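PDB 2ZHY: ATP:cob(I)alamin adenosyltransferase, putative from Burkholderia thailandensis, which transfers the adenosyl group of ATP to cobalamin as a PduO-type adenosyltransferase, probably starting from cob(II)alamin and a reductant and releasing triphosphate. Local coordinates for the interface of chains A and B. Sequence-based numbering; all coordinates share one arbitrary frame. Chains: chain A/B, ATP:cob(I)alamin adenosyltransferase, putative.

The interface of chains A and B. Residues chain A 112, 119, 122-123, 125-126; chain B 40, 43-44, 47, 66.
A:Arg125 and B:Asp40 form an ion pair in a helix-to-helix interface that helps hold two subunits of the PduO-type adenosyltransferase homotrimer together, where helix 116-141 of one helical subunit meets helix 31-50 of its neighbour. The pairing is end-on and bidentate: NH1 of A:Arg125 donates to OD1 of B:Asp40 at 2.7 Å, and NH2 of A:Arg125 to OD2 of B:Asp40 at 2.8 Å. Guanidinium and carboxylate planes are only 23° apart; OD1 is met on its syn lone pair, OD2 on the syn side but tilted out of the carboxylate plane, as expected for a salt bridge with two nearly straight bonds. The arginine leaves its helix with CG anti to the backbone N (chi1 177°) and then bends at chi3 (60°), which turns the guanidinium edge toward the acid. Its NE donates to ND1 of A:His122 at 3.3 Å, close to both the ring and guanidinium planes; this second-shell bond should restrict rotation of the guanidinium.

Beside the ion pair, the methyl CG2 of A:Thr126 packs 3.4 Å from the carboxylate carbon CG of B:Asp40, while its hydroxyl is turned back to the carbonyl of A:Val123 within its own helix. The hydroxyl of B:Ser44 likewise serves its own helix, donating from above the carbonyl plane of B:Asp40. Serine OG thus lies against carbon across the interface, between A:Thr126 CG2 and A:Pro112 CB.

A:Pro112, in a loop, sets its ring edge against helix 31-50: CG lies 3.6 Å from the backbone O of B:Asn43, and CD lies near the side-chain amide nitrogen ND2 of B:Asn43. Its carbonyl O accepts a bond from NE2 of B:Gln66 at 2.9 Å, in the carbonyl plane and nearly straight. Between the helices, water 1 lies 2.8 Å from both A:Ala119 O and B:Ser44 O, linking the two backbones.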
ATOM      1  N   PRO A 112     -12.003  -8.431   1.785  1.00 22.68           N
ATOM      2  CA  PRO A 112     -10.614  -8.882   1.669  1.00 21.56           C
ATOM      3  C   PRO A 112     -10.051  -9.327   3.020  1.00 20.69           C
ATOM      4  O   PRO A 112      -9.988  -8.542   3.967  1.00 19.40           O
ATOM      5  CB  PRO A 112      -9.903  -7.653   1.095  1.00 22.11           C
ATOM      6  CG  PRO A 112     -10.656  -6.512   1.732  1.00 21.87           C
ATOM      7  CD  PRO A 112     -12.104  -6.972   1.595  1.00 23.23           C
ATOM      8  N   ALA A 119      -5.279 -12.960   2.882  1.00 19.31           N
ATOM      9  CA  ALA A 119      -5.279 -11.515   3.090  1.00 18.65           C
ATOM     10  C   ALA A 119      -4.159 -10.856   2.276  1.00 18.31           C
ATOM     11  O   ALA A 119      -4.344  -9.783   1.697  1.00 16.25           O
ATOM     12  CB  ALA A 119      -5.099 -11.202   4.565  1.00 20.44           C
ATOM     13  N   HIS A 122      -5.013 -10.553  -1.330  1.00 15.16           N
ATOM     14  CA  HIS A 122      -5.892  -9.415  -1.595  1.00 16.42           C
ATOM     15  C   HIS A 122      -5.081  -8.123  -1.666  1.00 16.57           C
ATOM     16  O   HIS A 122      -5.380  -7.247  -2.472  1.00 18.64           O
ATOM     17  CB  HIS A 122      -6.984  -9.309  -0.521  1.00 17.54           C
ATOM     18  CG  HIS A 122      -8.145 -10.222  -0.763  1.00 20.03           C
ATOM     19  ND1 HIS A 122      -8.967 -10.099  -1.862  1.00 20.55           N
ATOM     20  CD2 HIS A 122      -8.589 -11.303  -0.079  1.00 20.99           C
ATOM     21  CE1 HIS A 122      -9.866 -11.067  -1.848  1.00 22.22           C
ATOM     22  NE2 HIS A 122      -9.660 -11.812  -0.776  1.00 22.48           N
ATOM     23  N   VAL A 123      -4.056  -7.995  -0.826  1.00 16.44           N
ATOM     24  CA  VAL A 123      -3.219  -6.800  -0.881  1.00 16.33           C
ATOM     25  C   VAL A 123      -2.531  -6.800  -2.246  1.00 15.91           C
ATOM     26  O   VAL A 123      -2.471  -5.776  -2.916  1.00 16.53           O
ATOM     27  CB  VAL A 123      -2.159  -6.783   0.241  1.00 15.97           C
ATOM     28  CG1 VAL A 123      -1.154  -5.658  -0.003  1.00 17.29           C
ATOM     29  CG2 VAL A 123      -2.843  -6.596   1.593  1.00 15.40           C
ATOM     30  N   ARG A 125      -3.605  -8.138  -4.918  1.00 15.99           N
ATOM     31  CA  ARG A 125      -4.653  -7.833  -5.887  1.00 16.12           C
ATOM     32  C   ARG A 125      -4.815  -6.320  -6.039  1.00 15.64           C
ATOM     33  O   ARG A 125      -4.798  -5.800  -7.151  1.00 17.34           O
ATOM     34  CB  ARG A 125      -5.993  -8.446  -5.442  1.00 14.80           C
ATOM     35  CG  ARG A 125      -7.181  -8.131  -6.356  1.00 17.98           C
ATOM     36  CD  ARG A 125      -8.491  -8.713  -5.815  1.00 14.35           C
ATOM     37  NE  ARG A 125      -8.825  -8.184  -4.492  1.00 16.26           N
ATOM     38  CZ  ARG A 125      -9.287  -6.955  -4.265  1.00 16.12           C
ATOM     39  NH1 ARG A 125      -9.489  -6.116  -5.274  1.00 14.77           N
ATOM     40  NH2 ARG A 125      -9.514  -6.554  -3.017  1.00 14.30           N
ATOM     41  N   THR A 126      -4.973  -5.613  -4.923  1.00 16.48           N
ATOM     42  CA  THR A 126      -5.164  -4.164  -4.988  1.00 16.07           C
ATOM     43  C   THR A 126      -3.945  -3.399  -5.509  1.00 16.04           C
ATOM     44  O   THR A 126      -4.091  -2.359  -6.160  1.00 14.12           O
ATOM     45  CB  THR A 126      -5.596  -3.578  -3.613  1.00 16.68           C
ATOM     46  OG1 THR A 126      -4.571  -3.798  -2.636  1.00 16.72           O
ATOM     47  CG2 THR A 126      -6.894  -4.237  -3.137  1.00 15.93           C
TER
ATOM     48  N   ASP B  40     -10.071   0.168  -1.399  1.00 14.69           N
ATOM     49  CA  ASP B  40      -9.970  -1.285  -1.509  1.00 17.68           C
ATOM     50  C   ASP B  40      -8.617  -1.730  -0.935  1.00 15.63           C
ATOM     51  O   ASP B  40      -8.549  -2.721  -0.204  1.00 15.50           O
ATOM     52  CB  ASP B  40     -10.104  -1.690  -2.991  1.00 15.90           C
ATOM     53  CG  ASP B  40     -10.183  -3.205  -3.207  1.00 19.06           C
ATOM     54  OD1 ASP B  40     -10.092  -3.629  -4.381  1.00 18.94           O
ATOM     55  OD2 ASP B  40     -10.337  -3.969  -2.231  1.00 18.19           O
ATOM     56  N   ASN B  43      -8.775  -1.520   2.834  1.00 16.92           N
ATOM     57  CA  ASN B  43      -9.566  -2.605   3.394  1.00 16.00           C
ATOM     58  C   ASN B  43      -8.753  -3.899   3.384  1.00 15.46           C
ATOM     59  O   ASN B  43      -8.842  -4.705   4.303  1.00 17.09           O
ATOM     60  CB  ASN B  43     -10.869  -2.784   2.600  1.00 17.60           C
ATOM     61  CG  ASN B  43     -11.984  -3.408   3.437  1.00 16.57           C
ATOM     62  OD1 ASN B  43     -11.870  -3.530   4.656  1.00 18.65           O
ATOM     63  ND2 ASN B  43     -13.075  -3.783   2.781  1.00 20.33           N
ATOM     64  N   SER B  44      -7.945  -4.087   2.348  1.00 16.80           N
ATOM     65  CA  SER B  44      -7.129  -5.287   2.249  1.00 16.21           C
ATOM     66  C   SER B  44      -6.035  -5.306   3.325  1.00 16.05           C
ATOM     67  O   SER B  44      -5.765  -6.353   3.916  1.00 15.81           O
ATOM     68  CB  SER B  44      -6.527  -5.392   0.843  1.00 18.33           C
ATOM     69  OG  SER B  44      -7.564  -5.464  -0.131  1.00 20.00           O
ATOM     70  N   GLY B  47      -7.410  -6.342   6.433  1.00 16.90           N
ATOM     71  CA  GLY B  47      -7.623  -7.777   6.417  1.00 19.06           C
ATOM     72  C   GLY B  47      -6.354  -8.490   6.858  1.00 19.46           C
ATOM     73  O   GLY B  47      -6.417  -9.551   7.481  1.00 18.91           O
ATOM     74  N   GLN B  66     -14.408  -3.012   8.105  1.00 19.78           N
ATOM     75  CA  GLN B  66     -14.271  -3.603   6.773  1.00 20.18           C
ATOM     76  C   GLN B  66     -15.604  -3.517   6.030  1.00 21.41           C
ATOM     77  O   GLN B  66     -15.635  -3.311   4.817  1.00 21.74           O
ATOM     78  CB  GLN B  66     -13.847  -5.075   6.854  1.00 19.96           C
ATOM     79  CG  GLN B  66     -12.401  -5.288   7.253  1.00 19.18           C
ATOM     80  CD  GLN B  66     -11.832  -6.551   6.646  1.00 20.94           C
ATOM     81  OE1 GLN B  66     -12.279  -7.654   6.952  1.00 18.97           O
ATOM     82  NE2 GLN B  66     -10.847  -6.393   5.765  1.00 18.12           N
TER
HETATM   83  O   HOH W   1      -6.665  -8.720   2.830  1.00 18.65           O